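Local coordinates for tyrosyl-tRNA synthetase (Aeropyrum pernix, PDB 2CYA) that catalyses the two-step attachment of tyrosine to tRNA(Tyr), activating the amino acid with ATP to tyrosyl-adenylate and then passing it to the acceptor end of the tRNA, at the interface of chains A and B. Residues are numbered along the deposited sequence; one frame, centred on the assembly and turned at random. Chains: chain A/B, Tyrosyl-tRNA synthetase.

A recurring element of the homodimer interface is the segment around residues 159-161, which each subunit sets against the other. Contact 1 and contact 3 share A:Asp159 and A:Ala160, and the centres of their C-alpha atoms lie about 10 Å apart. Contact 2, its C-alpha centre about 15 Å from that of contact 1 and 17 Å from that of contact 3, has the chains exchanged. By the two-fold symmetry, contacts 2 and 3 are partly twins: residues 134-135 of one chain face 159-161 of the other in both, so the seam is gripped at several points.

Contact 1: the interface of chains A and B. Residues chain A 155-156, 158-160; chain B 138-140.
The backbone N-H of B:Leu139 donates to the carbonyl O of A:Val158 at 2.8 Å, a short polar bond that pins the first residue of helix 139-143 to the other subunit. This part of the homodimer interface sets a 3-10 helix, 155-157, and the loop after it against the start of that helix. The bond is bent, with 142° at the hydrogen, and the donor sits tilted 27° from the carbonyl plane. Just before it, B:Ser138 pairs with A:Asp159 as an antiparallel beta bridge between loop residues, their CA atoms 3.9 Å apart. Further along, the amide N of B:Ala140 makes a weaker hydrogen bond to the carbonyl O of A:Glu155 at 3.4 Å. The side chain of A:Glu155 stands on its 3-10 helix with CG anti to its own carbonyl carbon (chi1 -65°), and this CG passes over the CD2 methyl of B:Leu139 at 3.4 Å. CB of A:Glu155 meets the methyl CB of B:Ala140 at 3.6 Å. The carboxylate OE1 of A:Glu155 lies alongside the first turn of helix 139-143, 3.7 Å from CA of B:Ala140. An alanine here would probably strip CG and the carboxylate from the CD2 methyl of B:Leu139, opening a gap there and letting that leucine shift. The CB methyl of B:Ala140 reaches on past A:Glu155 to lie 3.8 Å from CA of A:Ala156.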
ATOM      1  N   GLU A 155       8.131  -9.409  13.815  1.00 80.31           N
ATOM      2  CA  GLU A 155       6.906  -8.712  13.436  1.00 79.25           C
ATOM      3  C   GLU A 155       6.461  -7.541  14.313  1.00 78.23           C
ATOM      4  O   GLU A 155       6.083  -6.488  13.799  1.00 78.50           O
ATOM      5  CB  GLU A 155       5.763  -9.723  13.328  1.00 79.35           C
ATOM      6  CG  GLU A 155       5.933 -10.737  12.211  1.00 80.27           C
ATOM      7  CD  GLU A 155       4.768 -11.710  12.127  1.00 81.99           C
ATOM      8  OE1 GLU A 155       3.609 -11.249  12.153  1.00 82.91           O
ATOM      9  OE2 GLU A 155       5.005 -12.933  12.033  1.00 83.12           O
ATOM     10  N   ALA A 156       6.512  -7.714  15.628  1.00 76.69           N
ATOM     11  CA  ALA A 156       6.068  -6.674  16.557  1.00 75.17           C
ATOM     12  C   ALA A 156       6.849  -5.355  16.572  1.00 74.33           C
ATOM     13  O   ALA A 156       6.433  -4.403  17.239  1.00 74.01           O
ATOM     14  CB  ALA A 156       6.010  -7.248  17.967  1.00 75.15           C
ATOM     15  N   VAL A 158       8.485  -4.143  13.411  1.00 67.88           N
ATOM     16  CA  VAL A 158       8.481  -3.633  12.041  1.00 65.82           C
ATOM     17  C   VAL A 158       7.098  -3.105  11.657  1.00 64.20           C
ATOM     18  O   VAL A 158       6.207  -3.895  11.342  1.00 63.21           O
ATOM     19  CB  VAL A 158       8.852  -4.750  11.039  1.00 66.01           C
ATOM     20  CG1 VAL A 158       9.083  -4.158   9.662  1.00 65.69           C
ATOM     21  CG2 VAL A 158      10.079  -5.503  11.524  1.00 66.72           C
ATOM     22  N   ASP A 159       6.911  -1.786  11.668  1.00 62.27           N
ATOM     23  CA  ASP A 159       5.605  -1.248  11.301  1.00 60.85           C
ATOM     24  C   ASP A 159       5.332  -1.518   9.821  1.00 57.36           C
ATOM     25  O   ASP A 159       6.251  -1.513   9.000  1.00 55.96           O
ATOM     26  CB  ASP A 159       5.503   0.251  11.634  1.00 63.79           C
ATOM     27  CG  ASP A 159       6.325   1.127  10.719  1.00 66.97           C
ATOM     28  OD1 ASP A 159       7.560   0.953  10.650  1.00 69.48           O
ATOM     29  OD2 ASP A 159       5.726   2.009  10.074  1.00 68.47           O
ATOM     30  N   ALA A 160       4.064  -1.791   9.505  1.00 52.34           N
ATOM     31  CA  ALA A 160       3.617  -2.116   8.150  1.00 48.16           C
ATOM     32  C   ALA A 160       4.068  -1.188   7.022  1.00 45.16           C
ATOM     33  O   ALA A 160       4.264  -1.637   5.895  1.00 43.66           O
ATOM     34  CB  ALA A 160       2.085  -2.243   8.132  1.00 47.59           C
TER
ATOM     35  N   SER B 138       2.050  -2.355  13.680  1.00 51.89           N
ATOM     36  CA  SER B 138       3.125  -3.306  13.427  1.00 52.13           C
ATOM     37  C   SER B 138       2.700  -4.379  12.437  1.00 51.52           C
ATOM     38  O   SER B 138       1.511  -4.588  12.206  1.00 50.80           O
ATOM     39  CB  SER B 138       3.563  -3.963  14.743  1.00 51.91           C
ATOM     40  OG  SER B 138       2.582  -4.868  15.220  1.00 52.55           O
ATOM     41  N   LEU B 139       3.677  -5.055  11.843  1.00 52.11           N
ATOM     42  CA  LEU B 139       3.375  -6.116  10.894  1.00 53.83           C
ATOM     43  C   LEU B 139       2.640  -7.203  11.673  1.00 54.36           C
ATOM     44  O   LEU B 139       1.851  -7.970  11.108  1.00 53.07           O
ATOM     45  CB  LEU B 139       4.669  -6.676  10.287  1.00 55.28           C
ATOM     46  CG  LEU B 139       4.546  -7.764   9.208  1.00 57.82           C
ATOM     47  CD1 LEU B 139       5.868  -7.909   8.453  1.00 59.01           C
ATOM     48  CD2 LEU B 139       4.167  -9.088   9.844  1.00 59.27           C
ATOM     49  N   ALA B 140       2.911  -7.263  12.975  1.00 54.41           N
ATOM     50  CA  ALA B 140       2.268  -8.247  13.838  1.00 55.34           C
ATOM     51  C   ALA B 140       0.815  -7.824  14.051  1.00 54.29           C
ATOM     52  O   ALA B 140      -0.106  -8.613  13.833  1.00 54.40           O
ATOM     53  CB  ALA B 140       3.000  -8.345  15.183  1.00 55.78           C
TER

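Contact 2: the interface of chains A and B. Residues chain A 134-135, 137-139, 142; chain B 159-161.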
ATOM      1  N   ALA A 134       2.488  -6.183  -5.182  1.00 36.96           N
ATOM      2  CA  ALA A 134       2.319  -6.859  -3.904  1.00 38.02           C
ATOM      3  C   ALA A 134       1.719  -8.264  -4.056  1.00 39.77           C
ATOM      4  O   ALA A 134       1.940  -9.128  -3.209  1.00 39.42           O
ATOM      5  CB  ALA A 134       1.445  -6.022  -2.979  1.00 36.84           C
ATOM      6  N   LYS A 135       0.959  -8.487  -5.122  1.00 40.70           N
ATOM      7  CA  LYS A 135       0.332  -9.788  -5.340  1.00 44.46           C
ATOM      8  C   LYS A 135       1.324 -10.825  -5.845  1.00 46.68           C
ATOM      9  O   LYS A 135       1.078 -12.028  -5.745  1.00 47.00           O
ATOM     10  CB  LYS A 135      -0.821  -9.671  -6.344  1.00 43.76           C
ATOM     11  CG  LYS A 135      -2.030  -8.916  -5.816  1.00 47.21           C
ATOM     12  CD  LYS A 135      -3.148  -8.788  -6.857  1.00 46.44           C
ATOM     13  CE  LYS A 135      -3.673 -10.149  -7.333  1.00 46.88           C
ATOM     14  NZ  LYS A 135      -4.179 -10.980  -6.208  1.00 48.55           N
ATOM     15  N   ALA A 137       4.594 -11.062  -4.784  1.00 49.95           N
ATOM     16  CA  ALA A 137       5.731 -11.206  -3.895  1.00 49.97           C
ATOM     17  C   ALA A 137       5.278 -11.509  -2.477  1.00 51.47           C
ATOM     18  O   ALA A 137       4.587 -10.705  -1.840  1.00 50.93           O
ATOM     19  CB  ALA A 137       6.576  -9.949  -3.912  1.00 49.49           C
ATOM     20  N   SER A 138       5.687 -12.674  -1.986  1.00 51.89           N
ATOM     21  CA  SER A 138       5.331 -13.120  -0.645  1.00 52.13           C
ATOM     22  C   SER A 138       5.803 -12.136   0.415  1.00 51.52           C
ATOM     23  O   SER A 138       6.670 -11.304   0.161  1.00 50.80           O
ATOM     24  CB  SER A 138       5.942 -14.502  -0.375  1.00 51.91           C
ATOM     25  OG  SER A 138       7.348 -14.421  -0.211  1.00 52.55           O
ATOM     26  N   LEU A 139       5.221 -12.227   1.605  1.00 52.11           N
ATOM     27  CA  LEU A 139       5.614 -11.345   2.693  1.00 53.83           C
ATOM     28  C   LEU A 139       7.072 -11.663   3.008  1.00 54.36           C
ATOM     29  O   LEU A 139       7.818 -10.812   3.507  1.00 53.07           O
ATOM     30  CB  LEU A 139       4.735 -11.591   3.927  1.00 55.28           C
ATOM     31  CG  LEU A 139       4.960 -10.701   5.160  1.00 57.82           C
ATOM     32  CD1 LEU A 139       3.769 -10.810   6.113  1.00 59.01           C
ATOM     33  CD2 LEU A 139       6.232 -11.113   5.875  1.00 59.27           C
ATOM     34  N   VAL A 142       9.248 -10.066   0.181  1.00 53.60           N
ATOM     35  CA  VAL A 142       9.278  -8.636   0.472  1.00 53.99           C
ATOM     36  C   VAL A 142      10.047  -8.343   1.745  1.00 55.33           C
ATOM     37  O   VAL A 142      10.671  -7.296   1.878  1.00 55.77           O
ATOM     38  CB  VAL A 142       7.851  -8.049   0.635  1.00 52.82           C
ATOM     39  CG1 VAL A 142       7.932  -6.602   1.110  1.00 52.01           C
ATOM     40  CG2 VAL A 142       7.099  -8.128  -0.689  1.00 51.55           C
TER
ATOM     41  N   ASP B 159       1.028 -13.636   0.332  1.00 62.27           N
ATOM     42  CA  ASP B 159       1.511 -12.574  -0.545  1.00 60.85           C
ATOM     43  C   ASP B 159       1.222 -11.211   0.084  1.00 57.36           C
ATOM     44  O   ASP B 159       0.208 -11.033   0.763  1.00 55.96           O
ATOM     45  CB  ASP B 159       0.901 -12.692  -1.954  1.00 63.79           C
ATOM     46  CG  ASP B 159      -0.562 -12.322  -2.008  1.00 66.97           C
ATOM     47  OD1 ASP B 159      -1.381 -12.956  -1.310  1.00 69.48           O
ATOM     48  OD2 ASP B 159      -0.894 -11.395  -2.771  1.00 68.47           O
ATOM     49  N   ALA B 160       2.145 -10.269  -0.120  1.00 52.34           N
ATOM     50  CA  ALA B 160       2.064  -8.918   0.436  1.00 48.16           C
ATOM     51  C   ALA B 160       0.747  -8.164   0.255  1.00 45.16           C
ATOM     52  O   ALA B 160       0.370  -7.365   1.110  1.00 43.66           O
ATOM     53  CB  ALA B 160       3.223  -8.069  -0.108  1.00 47.59           C
ATOM     54  N   SER B 161       0.051  -8.397  -0.848  1.00 43.43           N
ATOM     55  CA  SER B 161      -1.207  -7.707  -1.078  1.00 43.54           C
ATOM     56  C   SER B 161      -2.223  -8.017   0.030  1.00 43.25           C
ATOM     57  O   SER B 161      -3.163  -7.252   0.250  1.00 43.66           O
ATOM     58  CB  SER B 161      -1.767  -8.091  -2.448  1.00 44.46           C
ATOM     59  OG  SER B 161      -2.136  -9.454  -2.475  1.00 45.18           O
TER
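B:Ala160 presses its backbone and its one methyl group against A:Ala137 and A:Ala134, a small residue doing the work of a wedge in this homodimer interface. Its amide N donates to the carbonyl O of A:Ala137 at 3.0 Å; the bond is nearly straight, 172° at the hydrogen, although the donor is tilted 24° from the carbonyl plane. The methyl CB faces the carbonyl O atoms of A:Ala137 and A:Ala134, 3.5 Å from the latter. That same O of A:Ala134, near the C-terminal end of helix 124-135, accepts a weak bond of 3.1 Å from the amide N of B:Ser161, the first residue of helix 161-175. A helix end thus meets a helix start, a pairing likely to be favourable to both dipoles. Packing is tight where CG of A:Lys135 presses to 3.5 Å on CB of B:Ser161, closer than carbons usually sit. Next to it, the carboxylate OD2 of B:Asp159 packs 3.3 Å from CA of A:Lys135, although it stays 4.8 Å from the ammonium NZ of that lysine. The slack edge is at A:Val142, which buries little surface: CG2, the branch anti to its own carbonyl carbon, only grazes CB of B:Ala160 at 3.9 Å. The site joins the subunits and probably helps to fix the start of helix 161-175 of chain B, which carries B:Tyr165, B:Gln169 and B:Asp172, likely tyrosine-binding residues.

Contact 3: the interface of chains A and B. Residues chain A 79-80, 82, 159-161; chain B 131, 134-135.
B:Lys135 lies along A:Asp159, A:Ser161 and A:Tyr79 and ends at A:Asp82 in this homodimer of the class I aminoacyl-tRNA synthetase family, its aliphatic chain used over its full length. At its root, CB stands 4.0 Å from the carboxylate OD2 of A:Asp159. CG passes the hydroxyl of A:Ser161, 3.4 Å from OG. The chain then bends at chi3 (60°) and again at chi4 (58°), a double turn that carries the tip toward the end of helix 75-80. CD rests above the plane of the ring of A:Tyr79, beyond its CD2-CE2 rim, and comes to 3.7 Å from CE2; the two side chains cross obliquely. CE comes to 3.3 Å from OD1 of A:Asp82, and NZ, one bond further on, comes closer still. NZ donates at 2.9 Å to the carbonyl O of A:Ile80, the last residue of that helix, approaching from above the carbonyl plane. With A:Asp82 it meets tip to tip in a salt bridge, NZ to OD1 2.9 Å, which would probably favour the positive charge of the ammonium group; the hydrogen bonds to the carboxylate are weak in geometry, the second running from NZ to OD2 at 3.1 Å. Beside the lysine, CG1 of A:Ile80 meets CG2 of B:Ile131 at 3.7 Å, the two branched side chains crossing at about a right angle.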
ATOM      1  N   TYR A  79       8.920  10.392   4.028  1.00 32.80           N
ATOM      2  CA  TYR A  79       7.903  10.496   5.066  1.00 36.66           C
ATOM      3  C   TYR A  79       7.792   9.144   5.764  1.00 35.09           C
ATOM      4  O   TYR A  79       7.782   9.066   6.982  1.00 35.05           O
ATOM      5  CB  TYR A  79       6.551  10.862   4.472  1.00 39.49           C
ATOM      6  CG  TYR A  79       5.445  10.954   5.508  1.00 44.40           C
ATOM      7  CD1 TYR A  79       5.327  12.064   6.342  1.00 45.79           C
ATOM      8  CD2 TYR A  79       4.509   9.935   5.639  1.00 45.83           C
ATOM      9  CE1 TYR A  79       4.296  12.155   7.278  1.00 48.69           C
ATOM     10  CE2 TYR A  79       3.474  10.019   6.569  1.00 47.87           C
ATOM     11  CZ  TYR A  79       3.370  11.128   7.380  1.00 48.39           C
ATOM     12  OH  TYR A  79       2.317  11.219   8.269  1.00 51.30           O
ATOM     13  N   ILE A  80       7.723   8.073   4.986  1.00 34.46           N
ATOM     14  CA  ILE A  80       7.612   6.754   5.587  1.00 36.52           C
ATOM     15  C   ILE A  80       8.741   6.514   6.582  1.00 39.24           C
ATOM     16  O   ILE A  80       8.512   5.942   7.646  1.00 37.77           O
ATOM     17  CB  ILE A  80       7.574   5.649   4.511  1.00 34.29           C
ATOM     18  CG1 ILE A  80       6.220   5.722   3.784  1.00 32.03           C
ATOM     19  CG2 ILE A  80       7.780   4.276   5.146  1.00 31.82           C
ATOM     20  CD1 ILE A  80       6.090   4.772   2.619  1.00 29.27           C
ATOM     21  N   ASP A  82      10.121   8.740   8.318  1.00 43.71           N
ATOM     22  CA  ASP A  82      10.086   9.854   9.261  1.00 45.19           C
ATOM     23  C   ASP A  82      11.226  10.876   9.172  1.00 45.49           C
ATOM     24  O   ASP A  82      11.566  11.523  10.174  1.00 45.65           O
ATOM     25  CB  ASP A  82      10.005   9.313  10.690  1.00 48.30           C
ATOM     26  CG  ASP A  82       8.734   8.528  10.935  1.00 50.62           C
ATOM     27  OD1 ASP A  82       7.637   9.093  10.704  1.00 50.57           O
ATOM     28  OD2 ASP A  82       8.839   7.352  11.346  1.00 52.15           O
ATOM     29  N   ASP A 159       6.911  -1.786  11.668  1.00 62.27           N
ATOM     30  CA  ASP A 159       5.605  -1.248  11.301  1.00 60.85           C
ATOM     31  C   ASP A 159       5.332  -1.518   9.821  1.00 57.36           C
ATOM     32  O   ASP A 159       6.251  -1.513   9.000  1.00 55.96           O
ATOM     33  CB  ASP A 159       5.503   0.251  11.634  1.00 63.79           C
ATOM     34  CG  ASP A 159       6.325   1.127  10.719  1.00 66.97           C
ATOM     35  OD1 ASP A 159       7.560   0.953  10.650  1.00 69.48           O
ATOM     36  OD2 ASP A 159       5.726   2.009  10.074  1.00 68.47           O
ATOM     37  N   ALA A 160       4.064  -1.791   9.505  1.00 52.34           N
ATOM     38  CA  ALA A 160       3.617  -2.116   8.150  1.00 48.16           C
ATOM     39  C   ALA A 160       4.068  -1.188   7.022  1.00 45.16           C
ATOM     40  O   ALA A 160       4.264  -1.637   5.895  1.00 43.66           O
ATOM     41  CB  ALA A 160       2.085  -2.243   8.132  1.00 47.59           C
ATOM     42  N   SER A 161       4.222   0.097   7.307  1.00 43.43           N
ATOM     43  CA  SER A 161       4.645   1.028   6.276  1.00 43.54           C
ATOM     44  C   SER A 161       6.019   0.644   5.707  1.00 43.25           C
ATOM     45  O   SER A 161       6.365   1.031   4.591  1.00 43.66           O
ATOM     46  CB  SER A 161       4.671   2.449   6.838  1.00 44.46           C
ATOM     47  OG  SER A 161       5.675   2.581   7.823  1.00 45.18           O
TER
ATOM     48  N   ILE B 131      -0.984   5.029   4.094  1.00 28.84           N
ATOM     49  CA  ILE B 131       0.374   5.068   4.632  1.00 31.24           C
ATOM     50  C   ILE B 131       0.407   5.456   6.113  1.00 30.68           C
ATOM     51  O   ILE B 131       1.111   4.837   6.915  1.00 30.18           O
ATOM     52  CB  ILE B 131       1.258   6.034   3.832  1.00 30.91           C
ATOM     53  CG1 ILE B 131       1.476   5.462   2.428  1.00 34.10           C
ATOM     54  CG2 ILE B 131       2.598   6.215   4.534  1.00 31.61           C
ATOM     55  CD1 ILE B 131       2.324   6.333   1.559  1.00 37.18           C
ATOM     56  N   ALA B 134      -0.599   2.514   8.037  1.00 36.96           N
ATOM     57  CA  ALA B 134       0.441   1.497   8.076  1.00 38.02           C
ATOM     58  C   ALA B 134       1.579   1.857   9.042  1.00 39.77           C
ATOM     59  O   ALA B 134       2.260   0.970   9.556  1.00 39.42           O
ATOM     60  CB  ALA B 134       1.003   1.266   6.680  1.00 36.84           C
ATOM     61  N   LYS B 135       1.790   3.147   9.277  1.00 40.70           N
ATOM     62  CA  LYS B 135       2.863   3.583  10.169  1.00 44.46           C
ATOM     63  C   LYS B 135       2.506   3.385  11.634  1.00 46.68           C
ATOM     64  O   LYS B 135       3.387   3.354  12.495  1.00 47.00           O
ATOM     65  CB  LYS B 135       3.194   5.061   9.931  1.00 43.76           C
ATOM     66  CG  LYS B 135       3.872   5.340   8.599  1.00 47.21           C
ATOM     67  CD  LYS B 135       4.157   6.830   8.381  1.00 46.44           C
ATOM     68  CE  LYS B 135       5.078   7.421   9.456  1.00 46.88           C
ATOM     69  NZ  LYS B 135       6.380   6.706   9.534  1.00 48.55           N
TER